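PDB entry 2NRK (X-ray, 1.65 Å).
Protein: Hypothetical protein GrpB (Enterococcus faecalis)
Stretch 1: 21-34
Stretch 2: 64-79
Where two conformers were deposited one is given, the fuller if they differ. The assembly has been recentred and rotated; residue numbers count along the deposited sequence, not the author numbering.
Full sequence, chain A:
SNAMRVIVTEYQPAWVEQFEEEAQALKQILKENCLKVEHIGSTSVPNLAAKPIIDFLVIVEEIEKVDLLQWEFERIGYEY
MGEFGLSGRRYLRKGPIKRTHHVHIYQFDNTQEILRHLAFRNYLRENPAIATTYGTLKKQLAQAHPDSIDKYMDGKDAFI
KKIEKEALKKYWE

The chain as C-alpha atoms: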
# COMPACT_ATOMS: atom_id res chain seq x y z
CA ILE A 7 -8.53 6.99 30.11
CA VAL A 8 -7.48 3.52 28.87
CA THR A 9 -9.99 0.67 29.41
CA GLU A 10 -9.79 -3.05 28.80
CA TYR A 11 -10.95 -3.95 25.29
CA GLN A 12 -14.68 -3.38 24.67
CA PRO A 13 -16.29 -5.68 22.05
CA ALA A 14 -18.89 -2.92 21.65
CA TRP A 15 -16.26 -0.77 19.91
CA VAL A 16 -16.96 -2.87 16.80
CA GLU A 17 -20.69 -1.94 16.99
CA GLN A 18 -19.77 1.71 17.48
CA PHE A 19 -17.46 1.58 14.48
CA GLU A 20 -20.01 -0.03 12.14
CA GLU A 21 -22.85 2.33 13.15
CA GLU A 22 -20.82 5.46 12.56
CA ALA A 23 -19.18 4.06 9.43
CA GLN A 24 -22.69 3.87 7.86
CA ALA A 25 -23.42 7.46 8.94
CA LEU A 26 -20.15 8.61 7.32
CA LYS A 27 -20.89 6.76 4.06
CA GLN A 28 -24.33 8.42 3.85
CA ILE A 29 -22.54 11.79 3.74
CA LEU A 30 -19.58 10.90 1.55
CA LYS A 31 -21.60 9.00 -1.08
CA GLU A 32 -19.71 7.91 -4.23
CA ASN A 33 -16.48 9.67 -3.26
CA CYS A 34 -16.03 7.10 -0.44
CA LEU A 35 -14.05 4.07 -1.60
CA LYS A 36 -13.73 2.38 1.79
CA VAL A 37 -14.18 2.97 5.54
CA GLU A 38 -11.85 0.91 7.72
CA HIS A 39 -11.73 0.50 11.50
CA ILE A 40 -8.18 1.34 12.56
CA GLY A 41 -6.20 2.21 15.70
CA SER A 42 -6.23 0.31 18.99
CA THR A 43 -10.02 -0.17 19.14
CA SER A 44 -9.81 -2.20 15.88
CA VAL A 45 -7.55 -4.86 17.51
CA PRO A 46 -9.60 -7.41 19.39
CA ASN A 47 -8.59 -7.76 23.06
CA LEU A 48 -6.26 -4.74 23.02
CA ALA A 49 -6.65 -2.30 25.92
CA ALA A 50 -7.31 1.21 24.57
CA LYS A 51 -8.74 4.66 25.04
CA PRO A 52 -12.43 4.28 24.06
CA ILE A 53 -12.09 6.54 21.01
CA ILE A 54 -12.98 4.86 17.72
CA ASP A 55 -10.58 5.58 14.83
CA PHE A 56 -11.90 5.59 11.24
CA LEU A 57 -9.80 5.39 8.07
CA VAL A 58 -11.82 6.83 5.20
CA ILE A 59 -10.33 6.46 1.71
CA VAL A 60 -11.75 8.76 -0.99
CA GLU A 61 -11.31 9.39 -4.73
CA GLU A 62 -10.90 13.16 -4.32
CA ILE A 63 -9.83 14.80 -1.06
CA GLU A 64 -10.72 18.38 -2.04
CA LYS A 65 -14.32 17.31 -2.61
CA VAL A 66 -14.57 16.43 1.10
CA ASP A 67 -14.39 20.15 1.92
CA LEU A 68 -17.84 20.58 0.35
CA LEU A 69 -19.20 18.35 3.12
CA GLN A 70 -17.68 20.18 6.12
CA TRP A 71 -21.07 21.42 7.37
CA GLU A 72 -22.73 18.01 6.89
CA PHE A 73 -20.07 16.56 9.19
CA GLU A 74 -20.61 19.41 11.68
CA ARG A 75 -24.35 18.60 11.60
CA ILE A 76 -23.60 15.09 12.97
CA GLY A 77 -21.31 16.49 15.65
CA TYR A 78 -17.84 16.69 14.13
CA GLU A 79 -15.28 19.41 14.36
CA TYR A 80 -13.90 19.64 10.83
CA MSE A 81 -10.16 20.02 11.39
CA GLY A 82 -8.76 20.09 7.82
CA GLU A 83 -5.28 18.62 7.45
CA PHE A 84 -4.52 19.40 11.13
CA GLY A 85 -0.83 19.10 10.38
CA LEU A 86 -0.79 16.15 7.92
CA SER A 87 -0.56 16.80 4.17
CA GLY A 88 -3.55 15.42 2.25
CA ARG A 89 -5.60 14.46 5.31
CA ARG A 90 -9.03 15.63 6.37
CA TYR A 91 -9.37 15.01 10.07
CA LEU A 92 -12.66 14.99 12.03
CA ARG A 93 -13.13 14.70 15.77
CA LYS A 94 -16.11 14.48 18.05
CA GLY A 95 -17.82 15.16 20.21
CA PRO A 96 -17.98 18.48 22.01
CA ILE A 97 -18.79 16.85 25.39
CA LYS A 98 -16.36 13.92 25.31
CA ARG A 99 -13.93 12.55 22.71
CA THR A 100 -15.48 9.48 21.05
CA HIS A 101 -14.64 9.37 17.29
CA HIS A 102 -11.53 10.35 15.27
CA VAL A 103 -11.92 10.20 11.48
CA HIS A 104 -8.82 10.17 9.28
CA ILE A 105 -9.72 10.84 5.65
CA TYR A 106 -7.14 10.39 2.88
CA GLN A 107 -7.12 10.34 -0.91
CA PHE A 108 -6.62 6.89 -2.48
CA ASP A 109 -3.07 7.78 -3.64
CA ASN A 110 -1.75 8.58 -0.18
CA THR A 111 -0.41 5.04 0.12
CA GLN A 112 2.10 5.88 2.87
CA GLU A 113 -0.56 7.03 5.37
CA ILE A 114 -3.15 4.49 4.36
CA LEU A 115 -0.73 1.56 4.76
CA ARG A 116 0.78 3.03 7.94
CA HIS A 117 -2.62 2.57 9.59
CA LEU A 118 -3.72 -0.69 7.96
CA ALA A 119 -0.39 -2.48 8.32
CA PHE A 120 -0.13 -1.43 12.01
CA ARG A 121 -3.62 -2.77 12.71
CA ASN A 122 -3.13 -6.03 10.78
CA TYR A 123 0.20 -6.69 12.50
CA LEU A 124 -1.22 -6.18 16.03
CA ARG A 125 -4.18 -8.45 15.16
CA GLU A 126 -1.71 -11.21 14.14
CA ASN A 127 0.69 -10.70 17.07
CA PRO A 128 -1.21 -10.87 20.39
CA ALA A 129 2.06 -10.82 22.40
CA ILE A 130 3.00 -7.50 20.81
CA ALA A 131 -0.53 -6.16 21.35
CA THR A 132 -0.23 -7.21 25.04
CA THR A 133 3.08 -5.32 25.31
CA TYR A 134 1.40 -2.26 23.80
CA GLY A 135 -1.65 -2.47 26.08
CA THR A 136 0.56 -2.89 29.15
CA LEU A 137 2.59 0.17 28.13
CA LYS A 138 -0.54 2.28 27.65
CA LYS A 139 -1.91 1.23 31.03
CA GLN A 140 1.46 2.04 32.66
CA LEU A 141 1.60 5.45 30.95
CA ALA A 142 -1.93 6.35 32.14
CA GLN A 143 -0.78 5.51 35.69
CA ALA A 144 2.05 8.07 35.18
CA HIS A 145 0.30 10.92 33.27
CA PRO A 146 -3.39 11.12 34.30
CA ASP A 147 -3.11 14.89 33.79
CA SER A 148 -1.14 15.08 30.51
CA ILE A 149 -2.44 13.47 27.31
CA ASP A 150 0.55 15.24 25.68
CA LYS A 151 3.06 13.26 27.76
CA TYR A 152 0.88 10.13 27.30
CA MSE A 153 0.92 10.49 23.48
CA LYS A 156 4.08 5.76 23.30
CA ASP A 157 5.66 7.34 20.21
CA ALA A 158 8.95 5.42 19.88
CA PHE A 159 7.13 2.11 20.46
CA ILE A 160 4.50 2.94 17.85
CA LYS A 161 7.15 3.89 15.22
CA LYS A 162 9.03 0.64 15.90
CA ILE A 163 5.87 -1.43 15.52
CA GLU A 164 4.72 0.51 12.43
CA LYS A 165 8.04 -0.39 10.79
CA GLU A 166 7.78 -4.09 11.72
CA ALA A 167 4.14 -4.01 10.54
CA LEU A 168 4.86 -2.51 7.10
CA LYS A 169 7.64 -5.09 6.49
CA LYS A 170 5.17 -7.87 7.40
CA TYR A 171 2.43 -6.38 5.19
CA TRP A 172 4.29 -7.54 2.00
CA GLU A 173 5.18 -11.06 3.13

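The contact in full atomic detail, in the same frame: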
# COMPACT_ATOMS: atom_id res chain seq x y z
N GLU A 21 -21.73 1.40 13.14
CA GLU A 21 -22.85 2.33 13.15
C GLU A 21 -22.39 3.67 12.54
O GLU A 21 -23.06 4.27 11.68
CB GLU A 21 -23.26 2.57 14.58
CG GLU A 21 -24.49 3.43 14.77
CD GLU A 21 -25.18 3.14 16.11
OE1 GLU A 21 -25.26 1.94 16.52
OE2 GLU A 21 -25.65 4.11 16.75
N GLU A 22 -21.26 4.16 13.04
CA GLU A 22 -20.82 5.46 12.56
C GLU A 22 -20.28 5.35 11.14
O GLU A 22 -20.37 6.30 10.36
CB GLU A 22 -19.78 6.06 13.53
CG GLU A 22 -19.35 7.50 13.18
CD GLU A 22 -20.45 8.55 13.44
OE1 GLU A 22 -21.62 8.19 13.76
OE2 GLU A 22 -20.14 9.77 13.34
N ALA A 23 -19.69 4.20 10.79
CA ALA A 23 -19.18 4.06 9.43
C ALA A 23 -20.34 4.26 8.42
O ALA A 23 -20.17 4.90 7.37
CB ALA A 23 -18.48 2.71 9.21
N GLN A 24 -21.52 3.73 8.73
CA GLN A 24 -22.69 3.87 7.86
C GLN A 24 -23.08 5.35 7.75
O GLN A 24 -23.38 5.86 6.66
CB GLN A 24 -23.85 3.04 8.43
CG GLN A 24 -24.85 2.50 7.41
CD GLN A 24 -25.94 1.66 8.06
OE1 GLN A 24 -26.50 2.05 9.09
NE2 GLN A 24 -26.24 0.50 7.49
N ALA A 25 -23.08 6.03 8.89
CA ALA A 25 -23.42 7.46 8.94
C ALA A 25 -22.46 8.25 8.05
O ALA A 25 -22.90 9.11 7.27
CB ALA A 25 -23.39 7.97 10.39
N LEU A 26 -21.16 7.96 8.15
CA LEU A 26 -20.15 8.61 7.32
C LEU A 26 -20.35 8.36 5.82
O LEU A 26 -20.29 9.29 5.00
CB LEU A 26 -18.73 8.19 7.73
CG LEU A 26 -18.36 8.64 9.15
CD1 LEU A 26 -17.03 7.97 9.55
CD2 LEU A 26 -18.24 10.15 9.20
N LYS A 27 -20.63 7.10 5.46
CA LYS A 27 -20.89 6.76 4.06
C LYS A 27 -22.11 7.49 3.50
O LYS A 27 -22.13 7.83 2.31
CB LYS A 27 -21.10 5.26 3.92
CG LYS A 27 -19.82 4.47 4.09
CD LYS A 27 -20.11 2.97 4.21
CE LYS A 27 -18.91 2.24 4.79
NZ LYS A 27 -19.13 0.75 4.78
N GLN A 28 -23.12 7.74 4.34
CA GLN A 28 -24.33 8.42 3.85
C GLN A 28 -23.95 9.81 3.37
O GLN A 28 -24.54 10.33 2.42
CB GLN A 28 -25.43 8.54 4.92
CG GLN A 28 -26.14 7.23 5.27
CD GLN A 28 -27.35 7.45 6.18
OE1 GLN A 28 -28.46 6.92 5.93
NE2 GLN A 28 -27.16 8.24 7.24
N ILE A 29 -22.97 10.42 4.05
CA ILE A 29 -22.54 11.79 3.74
C ILE A 29 -21.59 11.82 2.57
O ILE A 29 -21.73 12.67 1.67
CB ILE A 29 -21.90 12.46 4.98
CG1 ILE A 29 -22.97 12.68 6.06
CG2 ILE A 29 -21.20 13.78 4.62
CD1 ILE A 29 -22.36 12.94 7.42
N LEU A 30 -20.64 10.89 2.56
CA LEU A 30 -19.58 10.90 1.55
C LEU A 30 -20.01 10.39 0.18
O LEU A 30 -19.42 10.75 -0.84
CB LEU A 30 -18.42 10.03 2.05
CG LEU A 30 -17.64 10.62 3.22
CD1 LEU A 30 -16.93 9.51 3.92
CD2 LEU A 30 -16.69 11.68 2.66
N LYS A 31 -21.03 9.53 0.17
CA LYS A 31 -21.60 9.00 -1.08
C LYS A 31 -20.52 8.35 -1.96
O LYS A 31 -19.65 7.65 -1.43
CB LYS A 31 -22.40 10.08 -1.83
CG LYS A 31 -23.55 10.64 -0.95
CD LYS A 31 -24.44 11.63 -1.64
CE LYS A 31 -25.36 12.25 -0.58
NZ LYS A 31 -26.28 13.23 -1.19
N GLU A 32 -20.57 8.61 -3.26
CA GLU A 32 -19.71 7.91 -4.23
C GLU A 32 -18.22 8.19 -4.07
O GLU A 32 -17.39 7.38 -4.51
CB GLU A 32 -20.12 8.21 -5.68
CG GLU A 32 -21.54 7.79 -6.06
CD GLU A 32 -22.59 8.82 -5.67
OE1 GLU A 32 -22.24 9.85 -5.04
OE2 GLU A 32 -23.77 8.61 -6.03
N ASN A 33 -17.87 9.32 -3.45
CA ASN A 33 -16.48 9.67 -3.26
C ASN A 33 -15.79 8.72 -2.26
O ASN A 33 -14.56 8.65 -2.21
CB ASN A 33 -16.39 11.11 -2.75
CG ASN A 33 -14.99 11.68 -2.82
OD1 ASN A 33 -14.16 11.27 -3.64
ND2 ASN A 33 -14.73 12.65 -1.97
N CYS A 34 -16.58 8.01 -1.47
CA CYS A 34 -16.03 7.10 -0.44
C CYS A 34 -15.73 5.73 -1.04
O CYS A 34 -16.64 5.02 -1.50
CB CYS A 34 -17.00 6.94 0.73
SG CYS A 34 -16.33 5.88 2.04
N GLU A 64 -10.22 16.99 -2.06
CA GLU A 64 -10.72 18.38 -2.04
C GLU A 64 -12.23 18.44 -2.02
O GLU A 64 -12.82 19.38 -1.46
CB GLU A 64 -10.13 19.19 -3.20
CG GLU A 64 -8.59 19.20 -3.18
CD GLU A 64 -7.98 20.47 -3.78
OE1 GLU A 64 -8.68 21.23 -4.51
OE2 GLU A 64 -6.76 20.69 -3.53
N LYS A 65 -12.87 17.45 -2.63
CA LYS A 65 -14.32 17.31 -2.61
C LYS A 65 -14.91 17.14 -1.20
O LYS A 65 -16.11 17.41 -0.96
CB LYS A 65 -14.74 16.14 -3.48
CG LYS A 65 -15.09 16.54 -4.93
CD LYS A 65 -15.50 15.29 -5.72
CE LYS A 65 -16.88 14.76 -5.31
NZ LYS A 65 -17.26 13.58 -6.15
N VAL A 66 -14.09 16.67 -0.26
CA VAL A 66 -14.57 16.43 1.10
C VAL A 66 -14.86 17.77 1.79
O VAL A 66 -15.74 17.86 2.64
CB VAL A 66 -13.55 15.56 1.90
CG1 VAL A 66 -13.94 15.40 3.38
CG2 VAL A 66 -13.44 14.18 1.25
N ASP A 67 -14.13 18.80 1.40
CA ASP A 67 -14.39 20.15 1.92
C ASP A 67 -15.81 20.65 1.70
O ASP A 67 -16.33 21.42 2.51
CB ASP A 67 -13.35 21.14 1.38
CG ASP A 67 -11.94 20.76 1.81
OD1 ASP A 67 -11.76 20.24 2.94
OD2 ASP A 67 -11.02 20.96 1.00
N LEU A 68 -16.45 20.19 0.63
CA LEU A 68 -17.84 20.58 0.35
C LEU A 68 -18.80 20.07 1.42
O LEU A 68 -19.94 20.57 1.51
CB LEU A 68 -18.31 20.02 -1.00
CG LEU A 68 -17.55 20.31 -2.28
CD1 LEU A 68 -18.14 19.53 -3.45
CD2 LEU A 68 -17.60 21.79 -2.55
N LEU A 69 -18.34 19.08 2.19
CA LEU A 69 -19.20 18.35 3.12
C LEU A 69 -18.94 18.77 4.58
O LEU A 69 -19.51 18.18 5.51
CB LEU A 69 -18.96 16.84 2.95
CG LEU A 69 -19.40 16.36 1.56
CD1 LEU A 69 -19.10 14.88 1.44
CD2 LEU A 69 -20.87 16.68 1.27
N GLN A 70 -18.07 19.76 4.77
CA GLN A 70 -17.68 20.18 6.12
C GLN A 70 -18.91 20.36 7.02
O GLN A 70 -18.95 19.86 8.14
CB GLN A 70 -16.87 21.48 6.10
CG GLN A 70 -16.86 22.21 7.47
CD GLN A 70 -15.88 23.38 7.56
OE1 GLN A 70 -15.19 23.71 6.59
NE2 GLN A 70 -15.85 24.03 8.72
N TRP A 71 -19.92 21.06 6.52
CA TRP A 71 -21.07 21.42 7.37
C TRP A 71 -22.03 20.23 7.59
O TRP A 71 -22.75 20.19 8.60
CB TRP A 71 -21.76 22.69 6.82
CG TRP A 71 -20.70 23.74 6.75
CD1 TRP A 71 -20.25 24.51 7.78
CD2 TRP A 71 -19.83 24.00 5.64
NE1 TRP A 71 -19.16 25.27 7.36
CE2 TRP A 71 -18.90 24.97 6.05
CE3 TRP A 71 -19.77 23.52 4.32
CZ2 TRP A 71 -17.92 25.48 5.19
CZ3 TRP A 71 -18.77 24.02 3.46
CH2 TRP A 71 -17.87 24.99 3.92
N GLU A 72 -22.01 19.27 6.67
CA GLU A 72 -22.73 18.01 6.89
C GLU A 72 -22.07 17.25 8.05
O GLU A 72 -22.75 16.68 8.90
CB GLU A 72 -22.72 17.14 5.62
CG GLU A 72 -23.55 17.66 4.49
CD GLU A 72 -25.05 17.58 4.74
OE1 GLU A 72 -25.49 16.98 5.76
OE2 GLU A 72 -25.78 18.16 3.90
N PHE A 73 -20.74 17.21 8.07
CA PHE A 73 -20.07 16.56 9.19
C PHE A 73 -20.31 17.29 10.51
O PHE A 73 -20.51 16.66 11.54
CB PHE A 73 -18.58 16.47 8.93
CG PHE A 73 -18.22 15.52 7.84
CD1 PHE A 73 -18.60 14.16 7.90
CD2 PHE A 73 -17.46 15.97 6.76
CE1 PHE A 73 -18.23 13.28 6.86
CE2 PHE A 73 -17.08 15.08 5.71
CZ PHE A 73 -17.48 13.75 5.78
N GLU A 74 -20.29 18.63 10.47
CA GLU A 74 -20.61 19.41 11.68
C GLU A 74 -22.02 19.07 12.19
O GLU A 74 -22.24 19.02 13.40
CB GLU A 74 -20.46 20.91 11.43
CG GLU A 74 -19.00 21.32 11.14
CD GLU A 74 -18.82 22.83 11.02
OE1 GLU A 74 -19.84 23.55 11.06
OE2 GLU A 74 -17.66 23.27 10.89
N ARG A 75 -22.94 18.87 11.25
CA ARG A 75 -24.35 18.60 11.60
C ARG A 75 -24.46 17.31 12.43
O ARG A 75 -25.32 17.24 13.33
CB ARG A 75 -25.20 18.48 10.33
CG ARG A 75 -26.70 18.45 10.61
CD ARG A 75 -27.48 18.09 9.35
NE ARG A 75 -27.33 16.68 9.03
CZ ARG A 75 -27.96 15.70 9.69
NH1 ARG A 75 -27.76 14.44 9.34
NH2 ARG A 75 -28.81 15.98 10.69
N ILE A 76 -23.60 16.33 12.16
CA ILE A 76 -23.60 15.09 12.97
C ILE A 76 -22.56 15.11 14.10
O ILE A 76 -22.17 14.06 14.65
CB ILE A 76 -23.56 13.81 12.09
CG1 ILE A 76 -22.25 13.69 11.31
CG2 ILE A 76 -24.77 13.79 11.14
CD1 ILE A 76 -21.96 12.22 10.80
N GLY A 77 -22.06 16.30 14.42
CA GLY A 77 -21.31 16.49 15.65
C GLY A 77 -19.81 16.64 15.54
O GLY A 77 -19.15 16.76 16.55
N TYR A 78 -19.28 16.57 14.32
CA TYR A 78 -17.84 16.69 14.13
C TYR A 78 -17.32 18.12 14.12
O TYR A 78 -17.99 19.05 13.63
CB TYR A 78 -17.41 16.01 12.81
CG TYR A 78 -17.47 14.50 12.90
CD1 TYR A 78 -16.47 13.79 13.59
CD2 TYR A 78 -18.54 13.80 12.34
CE1 TYR A 78 -16.51 12.39 13.67
CE2 TYR A 78 -18.60 12.40 12.45
CZ TYR A 78 -17.57 11.72 13.10
OH TYR A 78 -17.61 10.34 13.25
N GLU A 79 -16.13 18.29 14.69
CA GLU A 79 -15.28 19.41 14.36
C GLU A 79 -14.47 19.02 13.12
O GLU A 79 -13.82 17.97 13.09
CB GLU A 79 -14.27 19.69 15.49
CG GLU A 79 -14.74 20.39 16.69
CD GLU A 79 -13.52 20.70 17.58
OE1 GLU A 79 -13.09 19.79 18.33
OE2 GLU A 79 -12.97 21.81 17.48
O HOH W 1 -16.85 14.60 -1.14
O HOH W 2 -15.34 11.53 -6.40

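Helix 21-30 packs against stretch 2 in a nearly antiparallel arrangement: its axis makes 151° with that of helix 70-75 and comes within 10.5 Å of it. The register runs accordingly, A25 lying beside I76, I29 beside E72, and N33 beside K65, and the two stretches together bury 587 Å².

I29 is the centre of the contact and covers the largest area of any residue in it. Its CA-to-CB bond points toward stretch 2, and its rotamer is m, t. CG2 lies over one face of the F73 ring, 4.1 Å from the centroid and 25° off the ring normal, a CH-pi contact in which the closest atoms are I29 CG2 and F73 CE1 at 3.8 Å. I29 CG2 also rests 3.8 Å from E72 CB, so E72 contributes an aliphatic carbon here, and 4.0 Å from L69 CD1. I29 CD1 reaches to 3.5 Å from I76 CD1 and also lies 4.0 Å from F73 CD1. L69 also packs against backbone, its CD1 3.4 Å from I29 O.

F73 is buried, and although its CA-to-CB bond points sideways, its ring reaches into the side of helix 21-30. Besides I29 over its face, it meets L30 at its edge, with L30 CD2 3.8 Å from F73 CZ, and L26 obliquely, with L26 CD2 3.9 Å from F73 CE1. One aromatic side chain thus touches three residues spanning just over one helical turn. L26 CD2 also lies 4.0 Å from Y78 CE2, linking the two rings through a single methyl.

Beyond I29 the contact becomes polar at both ends. At one, the Y78 hydroxyl donates a short hydrogen bond to E22, 2.6 Å from OH to OE2, the carboxylate oxygen lying near the plane of the ring. It is the only direct hydrogen bond between the stretches. The CA-to-CB bond of E22 points sideways to stretch 2, but its t, p rotamer carries the carboxylate across; E22 OE2 also sits 4.0 Å from I76 CD1.

At the other end, N33 follows the helix in a 3-10 segment and covers the second-largest area. N33 ND2 packs 3.8 Å from K65 CB and 3.8 Å from V66 CG2, while its polar links to K65 pass through water. Water 1 accepts from N33 ND2 (3.0 Å) and donates weakly to K65 O (2.9 Å). Water 2 donates to N33 OD1 (3.0 Å) and accepts from K65 NZ (2.8 Å).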